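Local coordinates for hypothetical protein (Chromobacterium violaceum, PDB 2O3I) that is of unknown function but carries S-Me-THD-like domains and may be related to S-methyl thiohydantoin desulfurases, at residues A[138-143]-A[374-379]; A[182-187]-A[207-212]; A[220-225]-A[361-366]; A[229-234]-A[248-253]; A[315-320]-A[368-373]. The protein carries 2 engineered substitutions. All blocks are in the same frame, centred on the assembly; numbering follows the deposited sequence.

Contact 1 (A[138-143]-A[374-379]); sequences VPSLPM and ADELAQ
E376 reaches from its helix to the ring of P139 and lies along it. Its OE1 sits 3.5 Å from P139 CG and equally near CB. E376 CG also approaches, 3.7 Å from P139 CG. The two side chains run past each other in opposite directions, with the carboxylate against the ring carbons. The second partner is the selenomethionine M143, which crosses E376 at about a right angle. Its SE lies 4.1 Å from E376 CB. The exact place of the M143 methyl CE is doubtful, because the model puts it too close to S140.

E376 leaves the helix with CG opposite the backbone N (chi1 -179°). It then bends at chi2 (76°), and this folds the carboxylate up beside P139. The contact joins the loop between strand 127-129 and helix 145-148 to helix 367-379. It therefore ties a loop of the N-terminal S-Me-THD-like region to the last helix of the chain.

Further out, the loop is held by a bond of its own and by two to its surroundings. M143 N bonds to S140 O at 3.2 Å, across the start of a short 3-10 turn. V138 N is bonded to E108 OE1, and L141 N to E188 OE2 on helix 183-194. M143 also touches S372 and F373, about one turn earlier on the helix of E376. On the same helix, L377 turns to L302 and L303 of strand 301-306.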
# COMPACT_ATOMS: atom_id res chain seq x y z
N VAL A 138 7.64 19.00 -8.88
CA VAL A 138 6.50 18.50 -9.63
C VAL A 138 5.51 17.78 -8.72
O VAL A 138 5.90 17.20 -7.71
CB VAL A 138 6.95 17.53 -10.77
CG1 VAL A 138 7.99 18.21 -11.66
CG2 VAL A 138 7.50 16.24 -10.18
N PRO A 139 4.22 17.79 -9.09
CA PRO A 139 3.19 17.13 -8.28
C PRO A 139 3.26 15.61 -8.25
O PRO A 139 2.77 15.00 -7.30
CB PRO A 139 1.89 17.64 -8.89
CG PRO A 139 2.24 17.74 -10.33
CD PRO A 139 3.61 18.41 -10.28
N SER A 140 3.83 14.99 -9.28
CA SER A 140 3.91 13.53 -9.29
C SER A 140 5.12 12.97 -10.03
O SER A 140 5.67 13.60 -10.93
CB SER A 140 2.61 12.93 -9.84
OG SER A 140 2.63 12.87 -11.25
N LEU A 141 5.51 11.75 -9.65
CA LEU A 141 6.69 11.06 -10.17
C LEU A 141 6.94 10.96 -11.68
O LEU A 141 8.09 11.02 -12.10
CB LEU A 141 6.76 9.66 -9.56
CG LEU A 141 6.81 9.58 -8.03
CD1 LEU A 141 6.78 8.12 -7.61
CD2 LEU A 141 8.06 10.27 -7.49
N PRO A 142 5.90 10.78 -12.50
CA PRO A 142 6.18 10.68 -13.95
C PRO A 142 6.71 11.97 -14.60
O PRO A 142 7.10 11.96 -15.77
CB PRO A 142 4.83 10.25 -14.54
CG PRO A 142 3.82 10.77 -13.54
CD PRO A 142 4.49 10.47 -12.22
N MSE A 143 6.71 13.06 -13.86
CA MSE A 143 7.19 14.32 -14.40
C MSE A 143 8.69 14.50 -14.15
O MSE A 143 9.28 15.48 -14.59
CB MSE A 143 6.39 15.50 -13.82
CG MSE A 143 5.06 15.72 -14.56
SE MSE A 143 3.65 16.65 -13.58
CE MSE A 143 2.64 15.11 -13.01
N ALA A 374 0.93 17.45 -19.48
CA ALA A 374 -0.36 17.75 -20.11
C ALA A 374 -1.48 17.01 -19.38
O ALA A 374 -2.55 17.56 -19.17
CB ALA A 374 -0.33 17.34 -21.59
N ASP A 375 -1.21 15.77 -19.01
CA ASP A 375 -2.20 14.97 -18.29
C ASP A 375 -2.54 15.61 -16.95
O ASP A 375 -3.71 15.75 -16.60
CB ASP A 375 -1.66 13.55 -18.04
CG ASP A 375 -1.54 12.74 -19.32
OD1 ASP A 375 -0.95 11.64 -19.27
OD2 ASP A 375 -2.03 13.20 -20.37
N GLU A 376 -1.52 16.00 -16.19
CA GLU A 376 -1.73 16.61 -14.88
C GLU A 376 -2.55 17.88 -15.03
O GLU A 376 -3.52 18.10 -14.30
CB GLU A 376 -0.39 16.92 -14.22
CG GLU A 376 -0.51 17.54 -12.83
CD GLU A 376 -0.89 16.54 -11.75
OE1 GLU A 376 -1.14 16.97 -10.60
OE2 GLU A 376 -0.93 15.33 -12.04
N LEU A 377 -2.17 18.72 -15.99
CA LEU A 377 -2.87 19.97 -16.24
C LEU A 377 -4.31 19.71 -16.70
O LEU A 377 -5.21 20.49 -16.40
CB LEU A 377 -2.13 20.78 -17.29
CG LEU A 377 -0.73 21.22 -16.89
CD1 LEU A 377 0.08 21.54 -18.13
CD2 LEU A 377 -0.81 22.43 -15.97
N ALA A 378 -4.50 18.62 -17.44
CA ALA A 378 -5.82 18.25 -17.94
C ALA A 378 -6.76 18.05 -16.75
O ALA A 378 -7.92 18.46 -16.78
CB ALA A 378 -5.74 16.98 -18.77
N GLN A 379 -6.25 17.41 -15.71
CA GLN A 379 -7.04 17.15 -14.52
C GLN A 379 -7.44 18.48 -13.87
O GLN A 379 -8.45 18.56 -13.19
CB GLN A 379 -6.23 16.32 -13.53
CG GLN A 379 -5.78 14.97 -14.08
CD GLN A 379 -4.72 14.31 -13.21
OE1 GLN A 379 -4.31 13.17 -13.46
NE2 GLN A 379 -4.27 15.02 -12.17

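Contact 2 (A[182-187]-A[207-212]); sequences DISTVV and AMWMMS
W209 presents its ring edge to S184. The hydroxyl OG of S184 lies near the plane of the indole, 4.1 Å from CZ2 at the benzo end. This is a van der Waals approach at the rim. The S184 rotation, with OG beside its own backbone N (chi1 -59°), leaves OG as the atom at the indole edge.

The selenomethionine M208 is set differently against the same indole. Its methyl CE stands 3.6 Å above the ring plane, over the centre, so neighbours in the chain pack methyl over face. The same methyl also meets the helix, with V187 CG1 at 4.3 Å. One methyl thus sits between a valine branch and an indole face. The M208 side chain is extended at chi2 and bends at chi3 (-79°), which turns CE back over the indole. Consecutive strand residues both reach the helix here. W209 has a positive phi (60°), which breaks the usual alternation of sides.

The packing is that of a helix laid over a beta sheet. Helix 183-194 packs on the sheet at strand 203-211, with S184 CA 10.2 Å from W209 CA. That strand runs antiparallel to both of its neighbours, 61-69 and 156-159, in the mixed sheet. All four touching residues are buried.

Around them, M64 of strand 61-69 packs on both M208 and W209. The W209 ring is also stacked with the ring of Y146 on helix 145-148, and A147 touches S184 as well as W209. V186, two residues after S184, packs on Q199 of the second subunit. The first helical turn is closed by V186 N bonded to D182 O, 3.1 Å.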
# COMPACT_ATOMS: atom_id res chain seq x y z
N ASP A 182 1.17 4.75 -16.17
CA ASP A 182 2.63 4.80 -16.09
C ASP A 182 3.06 4.07 -14.80
O ASP A 182 2.43 4.24 -13.76
CB ASP A 182 3.12 6.25 -16.07
N ILE A 183 4.12 3.28 -14.87
CA ILE A 183 4.56 2.54 -13.69
C ILE A 183 4.90 3.46 -12.53
O ILE A 183 4.69 3.10 -11.37
CB ILE A 183 5.76 1.62 -14.01
CG1 ILE A 183 5.99 0.66 -12.84
CG2 ILE A 183 7.01 2.45 -14.27
CD1 ILE A 183 6.86 -0.54 -13.19
N SER A 184 5.40 4.65 -12.84
CA SER A 184 5.75 5.62 -11.81
C SER A 184 4.49 6.06 -11.07
O SER A 184 4.47 6.12 -9.83
CB SER A 184 6.41 6.85 -12.45
OG SER A 184 7.58 6.48 -13.16
N THR A 185 3.45 6.37 -11.84
CA THR A 185 2.18 6.80 -11.27
C THR A 185 1.62 5.73 -10.34
O THR A 185 1.20 6.02 -9.22
CB THR A 185 1.13 7.10 -12.39
OG1 THR A 185 1.59 8.19 -13.20
CG2 THR A 185 -0.22 7.47 -11.79
N VAL A 186 1.64 4.48 -10.80
CA VAL A 186 1.14 3.36 -10.01
C VAL A 186 1.90 3.25 -8.69
O VAL A 186 1.30 3.11 -7.62
CB VAL A 186 1.28 2.02 -10.78
CG1 VAL A 186 0.66 0.89 -9.97
CG2 VAL A 186 0.62 2.12 -12.15
N VAL A 187 3.23 3.32 -8.77
CA VAL A 187 4.06 3.23 -7.58
C VAL A 187 3.69 4.34 -6.60
O VAL A 187 3.53 4.11 -5.41
CB VAL A 187 5.55 3.33 -7.94
CG1 VAL A 187 6.39 3.62 -6.70
CG2 VAL A 187 6.00 2.03 -8.59
N ALA A 207 13.23 6.15 -0.58
CA ALA A 207 14.46 5.85 -1.29
C ALA A 207 14.07 4.93 -2.45
O ALA A 207 13.57 3.82 -2.24
CB ALA A 207 15.47 5.15 -0.37
N MSE A 208 14.27 5.42 -3.67
CA MSE A 208 13.92 4.64 -4.85
C MSE A 208 14.80 5.04 -6.03
O MSE A 208 15.65 5.93 -5.92
CB MSE A 208 12.43 4.84 -5.20
CG MSE A 208 12.03 6.28 -5.54
SE MSE A 208 10.11 6.47 -5.78
CE MSE A 208 9.95 5.78 -7.58
N TRP A 209 14.59 4.37 -7.16
CA TRP A 209 15.35 4.65 -8.37
C TRP A 209 16.87 4.45 -8.21
O TRP A 209 17.68 5.30 -8.59
CB TRP A 209 15.04 6.07 -8.88
CG TRP A 209 13.73 6.17 -9.64
CD1 TRP A 209 13.25 5.26 -10.55
CD2 TRP A 209 12.79 7.25 -9.62
NE1 TRP A 209 12.07 5.72 -11.09
CE2 TRP A 209 11.77 6.93 -10.54
CE3 TRP A 209 12.71 8.45 -8.91
CZ2 TRP A 209 10.68 7.78 -10.78
CZ3 TRP A 209 11.63 9.30 -9.14
CH2 TRP A 209 10.62 8.96 -10.07
N MSE A 210 17.25 3.32 -7.63
CA MSE A 210 18.66 3.00 -7.46
C MSE A 210 19.26 2.94 -8.87
O MSE A 210 18.67 2.37 -9.78
CB MSE A 210 18.81 1.65 -6.77
CG MSE A 210 18.34 1.63 -5.32
SE MSE A 210 18.54 -0.13 -4.53
CE MSE A 210 16.78 -0.83 -4.99
N MSE A 211 20.44 3.54 -9.04
CA MSE A 211 21.07 3.56 -10.35
C MSE A 211 22.57 3.26 -10.35
O MSE A 211 23.29 3.58 -9.39
CB MSE A 211 20.86 4.92 -11.02
CG MSE A 211 19.39 5.33 -11.16
SE MSE A 211 19.18 7.25 -11.48
CE MSE A 211 17.50 7.26 -12.35
N SER A 212 23.03 2.67 -11.45
CA SER A 212 24.44 2.38 -11.64
C SER A 212 24.94 3.63 -12.35
O SER A 212 24.13 4.40 -12.87
CB SER A 212 24.60 1.16 -12.54

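Contact 3 (A[220-225]-A[361-366]); sequences LPVRGT and AAPLSE
P221 and P363 lie flank to flank and form the tight part of this contact. Their rings slide past each other in opposite directions, in a reciprocal fit. P221 CB meets P363 CG at 3.7 Å, and P221 CG meets P363 CB at the same distance. V222 wedges in beside them. Its CG2 lies 3.8 Å from P363 CG, while CG1 reaches A361 CB at 4.1 Å. With CG1 opposite the backbone N (chi1 -172°), the two methyls point to different partners. V222 is buried, and the contact across the segments is entirely apolar.

The contact brings together two connecting loops. One runs from helix 213-219 to helix 225-237, the other from strand 352-358 to helix 367-379. Both belong to the C-terminal S-Me-THD-like region.

The outer side is more open. A362 is exposed at the surface, and R223 and E366 are exposed too. Here polar bonds hold each loop in itself. R223 NE gives a straight bond to L220 O, 2.9 Å long with an N-H...O angle of 170°, and the oxygen lies in the guanidinium plane. R223 NH2 bonds to G217 O, near the end of helix 213-219. In the other loop, A362 O accepts from both OG and N of S365. The bond from S365 OG to A362 O is 2.7 Å and arrives on a lone pair in the carbonyl plane.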
# COMPACT_ATOMS: atom_id res chain seq x y z
N LEU A 220 19.57 11.78 -15.46
CA LEU A 220 19.65 13.13 -14.92
C LEU A 220 20.10 14.15 -15.98
O LEU A 220 21.22 14.67 -15.91
CB LEU A 220 20.61 13.16 -13.72
CG LEU A 220 20.19 12.55 -12.37
CD1 LEU A 220 19.89 11.08 -12.53
CD2 LEU A 220 21.32 12.72 -11.36
N PRO A 221 19.25 14.43 -16.98
CA PRO A 221 19.67 15.41 -17.99
C PRO A 221 19.69 16.86 -17.49
O PRO A 221 20.36 17.71 -18.08
CB PRO A 221 18.66 15.20 -19.11
CG PRO A 221 17.43 14.71 -18.38
CD PRO A 221 18.01 13.75 -17.38
N VAL A 222 18.98 17.14 -16.40
CA VAL A 222 18.95 18.50 -15.86
C VAL A 222 19.99 18.60 -14.75
O VAL A 222 19.81 18.08 -13.64
CB VAL A 222 17.55 18.86 -15.33
CG1 VAL A 222 17.49 20.34 -14.94
CG2 VAL A 222 16.51 18.54 -16.40
N ARG A 223 21.08 19.31 -15.04
CA ARG A 223 22.19 19.41 -14.11
C ARG A 223 22.57 20.77 -13.54
O ARG A 223 22.15 21.82 -14.05
CB ARG A 223 23.41 18.80 -14.79
CG ARG A 223 23.08 17.47 -15.43
CD ARG A 223 24.24 16.89 -16.19
NE ARG A 223 23.90 15.56 -16.69
CZ ARG A 223 24.75 14.77 -17.34
NH1 ARG A 223 26.00 15.17 -17.57
NH2 ARG A 223 24.35 13.57 -17.74
N GLY A 224 23.38 20.73 -12.49
CA GLY A 224 23.83 21.95 -11.83
C GLY A 224 22.72 22.67 -11.10
O GLY A 224 22.84 23.85 -10.78
N THR A 225 21.65 21.95 -10.80
CA THR A 225 20.49 22.53 -10.13
C THR A 225 20.75 22.86 -8.66
O THR A 225 20.16 23.80 -8.12
CB THR A 225 19.29 21.59 -10.21
OG1 THR A 225 19.62 20.34 -9.59
CG2 THR A 225 18.92 21.36 -11.67
N ALA A 361 13.24 23.56 -18.32
CA ALA A 361 14.50 23.10 -18.88
C ALA A 361 14.12 22.22 -20.05
O ALA A 361 13.07 21.56 -20.03
CB ALA A 361 15.30 22.31 -17.85
N ALA A 362 14.99 22.21 -21.06
CA ALA A 362 14.79 21.44 -22.28
C ALA A 362 14.24 20.02 -22.13
O ALA A 362 13.29 19.64 -22.82
CB ALA A 362 16.09 21.42 -23.07
N PRO A 363 14.83 19.20 -21.24
CA PRO A 363 14.33 17.82 -21.09
C PRO A 363 12.85 17.69 -20.73
O PRO A 363 12.25 16.63 -20.91
CB PRO A 363 15.25 17.24 -20.02
CG PRO A 363 16.52 18.03 -20.18
CD PRO A 363 16.00 19.44 -20.38
N LEU A 364 12.27 18.77 -20.21
CA LEU A 364 10.86 18.77 -19.80
C LEU A 364 9.91 19.25 -20.89
O LEU A 364 8.72 18.91 -20.87
CB LEU A 364 10.67 19.68 -18.58
CG LEU A 364 10.75 19.18 -17.14
CD1 LEU A 364 11.86 18.17 -16.96
CD2 LEU A 364 10.95 20.39 -16.24
N SER A 365 10.44 20.03 -21.82
CA SER A 365 9.66 20.63 -22.90
C SER A 365 9.19 19.73 -24.04
O SER A 365 8.60 20.22 -25.01
CB SER A 365 10.46 21.78 -23.52
OG SER A 365 11.59 21.27 -24.19
N GLU A 366 9.43 18.43 -23.94
CA GLU A 366 9.02 17.53 -25.00
C GLU A 366 9.08 16.08 -24.55
O GLU A 366 9.57 15.77 -23.46
CB GLU A 366 9.94 17.70 -26.23
CG GLU A 366 11.41 17.41 -25.93
CD GLU A 366 12.31 17.50 -27.15
OE1 GLU A 366 12.39 18.59 -27.76
OE2 GLU A 366 12.95 16.49 -27.50

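Contact 4 (A[229-234]-A[248-253]); sequences ALKLGR and LDFLRR
The helical turn that carries F250 onto K231 and L232 is held by the backbone bond from R253 N to D249 O, 2.9 Å. It lies in helix 244-255, which follows helix 225-237 after a short connection. The contact is a helix-helix packing of these two consecutive helices in the C-terminal S-Me-THD-like region.

F250 carries the contact. Its CG stands opposite the backbone N (chi1 -176°), and the ring projects straight at the neighbouring helix. The far end of the ring enters beside the main chain. F250 CE2 is 3.8 Å from L232 CA, and F250 CZ is 3.9 Å from K231 O. Both approaches are slanted to the ring. L232 adds its CD1 branch, 3.9 Å from F250 CE2. K231 runs out nearly straight past the ring, with CG 4.2 Å from F250 CZ. Its ammonium NZ goes on to a salt bridge with E254, one turn after F250, so the lysine bridges the two helices on their exposed side.

On the far side of helix 244-255, D249, R252 and R253 form a salt-bridge network. The link from R253 NH2 to D249 OD2 is long, 3.9 Å. The oxygen lies well out of the guanidinium plane, so it is charge attraction alone. Deeper in, L232 also packs on F19 of helix 10-19, and L251 packs on L358 of strand 352-358. The closer ion pair of the network is a weak bond from R252 NH2 to D249 OD1, 3.3 Å long.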
# COMPACT_ATOMS: atom_id res chain seq x y z
N ALA A 229 20.96 26.82 -7.27
CA ALA A 229 20.06 27.13 -6.17
C ALA A 229 20.85 27.85 -5.08
O ALA A 229 20.35 28.80 -4.47
CB ALA A 229 19.43 25.86 -5.60
N LEU A 230 22.08 27.40 -4.85
CA LEU A 230 22.95 28.00 -3.85
C LEU A 230 23.41 29.40 -4.24
O LEU A 230 23.48 30.30 -3.39
CB LEU A 230 24.18 27.10 -3.62
CG LEU A 230 25.24 27.63 -2.65
CD1 LEU A 230 24.65 27.75 -1.23
CD2 LEU A 230 26.45 26.69 -2.66
N LYS A 231 23.73 29.60 -5.51
CA LYS A 231 24.18 30.91 -5.96
C LYS A 231 23.08 31.95 -5.83
O LYS A 231 23.33 33.09 -5.41
CB LYS A 231 24.68 30.84 -7.41
CG LYS A 231 25.24 32.15 -7.93
CD LYS A 231 25.91 31.99 -9.29
CE LYS A 231 26.40 33.33 -9.82
NZ LYS A 231 26.92 33.19 -11.20
N LEU A 232 21.85 31.57 -6.18
CA LEU A 232 20.73 32.50 -6.08
C LEU A 232 20.43 32.80 -4.61
O LEU A 232 20.17 33.95 -4.23
CB LEU A 232 19.48 31.92 -6.75
CG LEU A 232 18.14 32.62 -6.43
CD1 LEU A 232 18.20 34.07 -6.89
CD2 LEU A 232 17.00 31.90 -7.13
N GLY A 233 20.46 31.75 -3.80
CA GLY A 233 20.19 31.89 -2.38
C GLY A 233 21.15 32.84 -1.71
O GLY A 233 20.75 33.66 -0.88
N ARG A 234 22.43 32.74 -2.06
CA ARG A 234 23.44 33.62 -1.49
C ARG A 234 23.11 35.07 -1.83
O ARG A 234 23.22 35.95 -0.97
CB ARG A 234 24.83 33.24 -2.03
CG ARG A 234 25.43 32.04 -1.32
CD ARG A 234 26.73 31.56 -1.97
NE ARG A 234 27.36 30.52 -1.16
CZ ARG A 234 28.45 29.84 -1.52
NH1 ARG A 234 29.03 30.07 -2.69
NH2 ARG A 234 28.95 28.93 -0.70
N LEU A 248 14.90 39.30 -12.14
CA LEU A 248 15.02 38.97 -13.55
C LEU A 248 16.42 39.33 -14.06
O LEU A 248 17.01 38.60 -14.85
CB LEU A 248 13.97 39.72 -14.37
CG LEU A 248 12.51 39.34 -14.09
CD1 LEU A 248 11.60 40.30 -14.84
CD2 LEU A 248 12.25 37.90 -14.52
N ASP A 249 16.95 40.46 -13.60
CA ASP A 249 18.28 40.87 -14.01
C ASP A 249 19.29 39.80 -13.57
O ASP A 249 20.07 39.31 -14.38
CB ASP A 249 18.65 42.24 -13.41
CG ASP A 249 17.92 43.39 -14.10
OD1 ASP A 249 17.12 43.14 -15.02
OD2 ASP A 249 18.14 44.56 -13.71
N PHE A 250 19.23 39.43 -12.29
CA PHE A 250 20.15 38.42 -11.73
C PHE A 250 20.06 37.10 -12.48
O PHE A 250 21.08 36.51 -12.85
CB PHE A 250 19.83 38.17 -10.25
CG PHE A 250 20.78 37.21 -9.57
CD1 PHE A 250 22.00 37.66 -9.06
CD2 PHE A 250 20.49 35.85 -9.48
CE1 PHE A 250 22.89 36.77 -8.47
CE2 PHE A 250 21.38 34.96 -8.90
CZ PHE A 250 22.59 35.42 -8.39
N LEU A 251 18.84 36.64 -12.69
CA LEU A 251 18.61 35.38 -13.39
C LEU A 251 19.25 35.38 -14.77
O LEU A 251 19.89 34.41 -15.16
CB LEU A 251 17.11 35.13 -13.54
CG LEU A 251 16.30 34.81 -12.27
CD1 LEU A 251 14.81 34.88 -12.60
CD2 LEU A 251 16.67 33.43 -11.74
N ARG A 252 19.08 36.48 -15.49
CA ARG A 252 19.62 36.60 -16.83
C ARG A 252 21.14 36.72 -16.87
O ARG A 252 21.81 35.96 -17.57
CB ARG A 252 18.99 37.81 -17.53
CG ARG A 252 19.36 37.94 -18.99
CD ARG A 252 18.76 39.19 -19.61
NE ARG A 252 19.25 40.41 -18.96
CZ ARG A 252 18.62 41.07 -17.99
NH1 ARG A 252 17.45 40.64 -17.54
NH2 ARG A 252 19.17 42.16 -17.47
N ARG A 253 21.67 37.67 -16.10
CA ARG A 253 23.11 37.93 -16.05
C ARG A 253 23.95 36.92 -15.27
O ARG A 253 25.06 36.59 -15.69
CB ARG A 253 23.35 39.33 -15.48
CG ARG A 253 22.64 40.44 -16.24
CD ARG A 253 22.77 41.78 -15.52
NE ARG A 253 21.98 42.82 -16.18
CZ ARG A 253 21.71 44.01 -15.64
NH1 ARG A 253 22.17 44.32 -14.44
NH2 ARG A 253 20.97 44.88 -16.31

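Contact 5 (A[315-320]-A[368-373]); sequences TAPDAI and LILQSF
A316 lays its CB against the ring of F373, 3.5 Å from CD2. The approach is slanted to the ring. On its other flank A316 packs on L302 of strand 301-306, and its backbone is bonded to the same residue.

P317 follows, and the peptide bond before it is cis. The cis bond turns the chain sharply here, and the proline ring lies over one face of F373. P317 CB stands 3.9 Å from the ring centroid and only 7° off the ring normal, so it makes a CH-pi contact. P317 CA covers the same aromatic ring, 3.7 Å from F373 CE2. Elsewhere on the pyrrolidine, P317 CD meets CD1 of L370 at 4.0 Å. L370 sits one turn before F373 on the helix, so a single proline is held by two side chains of that helix. P317 O is bonded to R136.

D318 points away from the helix. Its N gives a weak turn bond to T315 O. Its two carboxylate oxygens are satisfied by Y386 OH and the backbone N of A360 on one, and the backbone N of V389 on the other. The chain then enters strand 319-324 at A319, which pairs with L358.

The arrangement is a cis-proline turn between strands 314-315 and 319-324 of the antiparallel sheet, with F373 and L370 of helix 367-379 packed against it.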
# COMPACT_ATOMS: atom_id res chain seq x y z
N THR A 315 2.02 28.07 -17.99
CA THR A 315 1.62 26.72 -17.66
C THR A 315 2.86 25.86 -17.50
O THR A 315 3.89 26.12 -18.11
CB THR A 315 0.75 26.15 -18.80
OG1 THR A 315 -0.49 26.86 -18.85
CG2 THR A 315 0.47 24.68 -18.60
N ALA A 316 2.76 24.84 -16.64
CA ALA A 316 3.86 23.92 -16.43
C ALA A 316 4.04 23.25 -17.79
O ALA A 316 3.09 23.19 -18.57
CB ALA A 316 3.49 22.89 -15.37
N PRO A 317 5.23 22.70 -18.07
CA PRO A 317 6.46 22.62 -17.27
C PRO A 317 7.11 23.93 -16.83
O PRO A 317 7.95 23.92 -15.94
CB PRO A 317 7.38 21.79 -18.16
CG PRO A 317 6.97 22.20 -19.54
CD PRO A 317 5.46 22.16 -19.43
N ASP A 318 6.74 25.05 -17.43
CA ASP A 318 7.33 26.31 -17.02
C ASP A 318 7.06 26.54 -15.53
O ASP A 318 5.94 26.31 -15.05
CB ASP A 318 6.76 27.49 -17.81
CG ASP A 318 7.20 27.50 -19.26
OD1 ASP A 318 8.22 26.87 -19.59
OD2 ASP A 318 6.52 28.16 -20.08
N ALA A 319 8.08 26.98 -14.81
CA ALA A 319 7.93 27.24 -13.39
C ALA A 319 7.21 28.56 -13.18
O ALA A 319 7.33 29.49 -13.99
CB ALA A 319 9.30 27.27 -12.72
N ILE A 320 6.47 28.64 -12.08
CA ILE A 320 5.73 29.84 -11.72
C ILE A 320 6.16 30.10 -10.29
O ILE A 320 5.99 29.25 -9.42
CB ILE A 320 4.21 29.57 -11.79
CG1 ILE A 320 3.81 29.37 -13.25
CG2 ILE A 320 3.43 30.71 -11.16
CD1 ILE A 320 2.44 28.73 -13.45
N LEU A 368 7.91 12.26 -23.37
CA LEU A 368 7.07 11.67 -22.34
C LEU A 368 6.81 12.62 -21.17
O LEU A 368 5.70 12.65 -20.63
CB LEU A 368 7.71 10.38 -21.83
CG LEU A 368 8.01 9.30 -22.87
CD1 LEU A 368 8.87 8.21 -22.26
CD2 LEU A 368 6.71 8.71 -23.39
N ILE A 369 7.83 13.37 -20.77
CA ILE A 369 7.67 14.30 -19.65
C ILE A 369 6.58 15.34 -19.95
O ILE A 369 5.74 15.63 -19.10
CB ILE A 369 8.98 15.07 -19.34
CG1 ILE A 369 10.09 14.11 -18.92
CG2 ILE A 369 8.72 16.10 -18.25
CD1 ILE A 369 9.94 13.51 -17.53
N LEU A 370 6.60 15.89 -21.16
CA LEU A 370 5.62 16.88 -21.57
C LEU A 370 4.20 16.31 -21.53
O LEU A 370 3.27 16.96 -21.07
CB LEU A 370 5.92 17.40 -22.98
CG LEU A 370 4.99 18.53 -23.47
CD1 LEU A 370 5.25 19.79 -22.63
CD2 LEU A 370 5.23 18.81 -24.95
N GLN A 371 4.04 15.09 -22.04
CA GLN A 371 2.74 14.45 -22.06
C GLN A 371 2.27 14.28 -20.62
O GLN A 371 1.12 14.54 -20.28
CB GLN A 371 2.82 13.09 -22.76
N SER A 372 3.19 13.84 -19.76
CA SER A 372 2.89 13.65 -18.36
C SER A 372 2.35 14.96 -17.77
O SER A 372 1.37 14.96 -17.01
CB SER A 372 4.17 13.20 -17.63
OG SER A 372 3.91 12.82 -16.29
N PHE A 373 2.97 16.09 -18.13
CA PHE A 373 2.53 17.40 -17.65
C PHE A 373 1.15 17.75 -18.21
O PHE A 373 0.31 18.29 -17.50
CB PHE A 373 3.53 18.50 -18.05
CG PHE A 373 4.65 18.71 -17.06
CD1 PHE A 373 5.87 18.07 -17.21
CD2 PHE A 373 4.47 19.58 -15.98
CE1 PHE A 373 6.91 18.28 -16.30
CE2 PHE A 373 5.50 19.80 -15.05
CZ PHE A 373 6.72 19.15 -15.21

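How the contacts relate
Contact 1 opens first, at 138-143, and closes last, at 374-379, tying the loop before helix 145-148 to helix 367-379. All the other contacts nest inside its loop. Contact 2 closes early and ties helix 183-194 to the mixed sheet. Contact 3 opens at 220-225 and joins two connecting loops. Contact 4, which pairs two helices, is nested within it. Contact 5 joins the antiparallel sheet to helix 367-379. It opens at 315-320, before contact 3 closes at 361-366, so these two cross. Residues 361-373 thus run from the 220-225 loop to the 315-320 turn, with L364 touching I369. Contacts 1 and 5 share that helix. Contact 1 also touches contact 2 through L141 and P142.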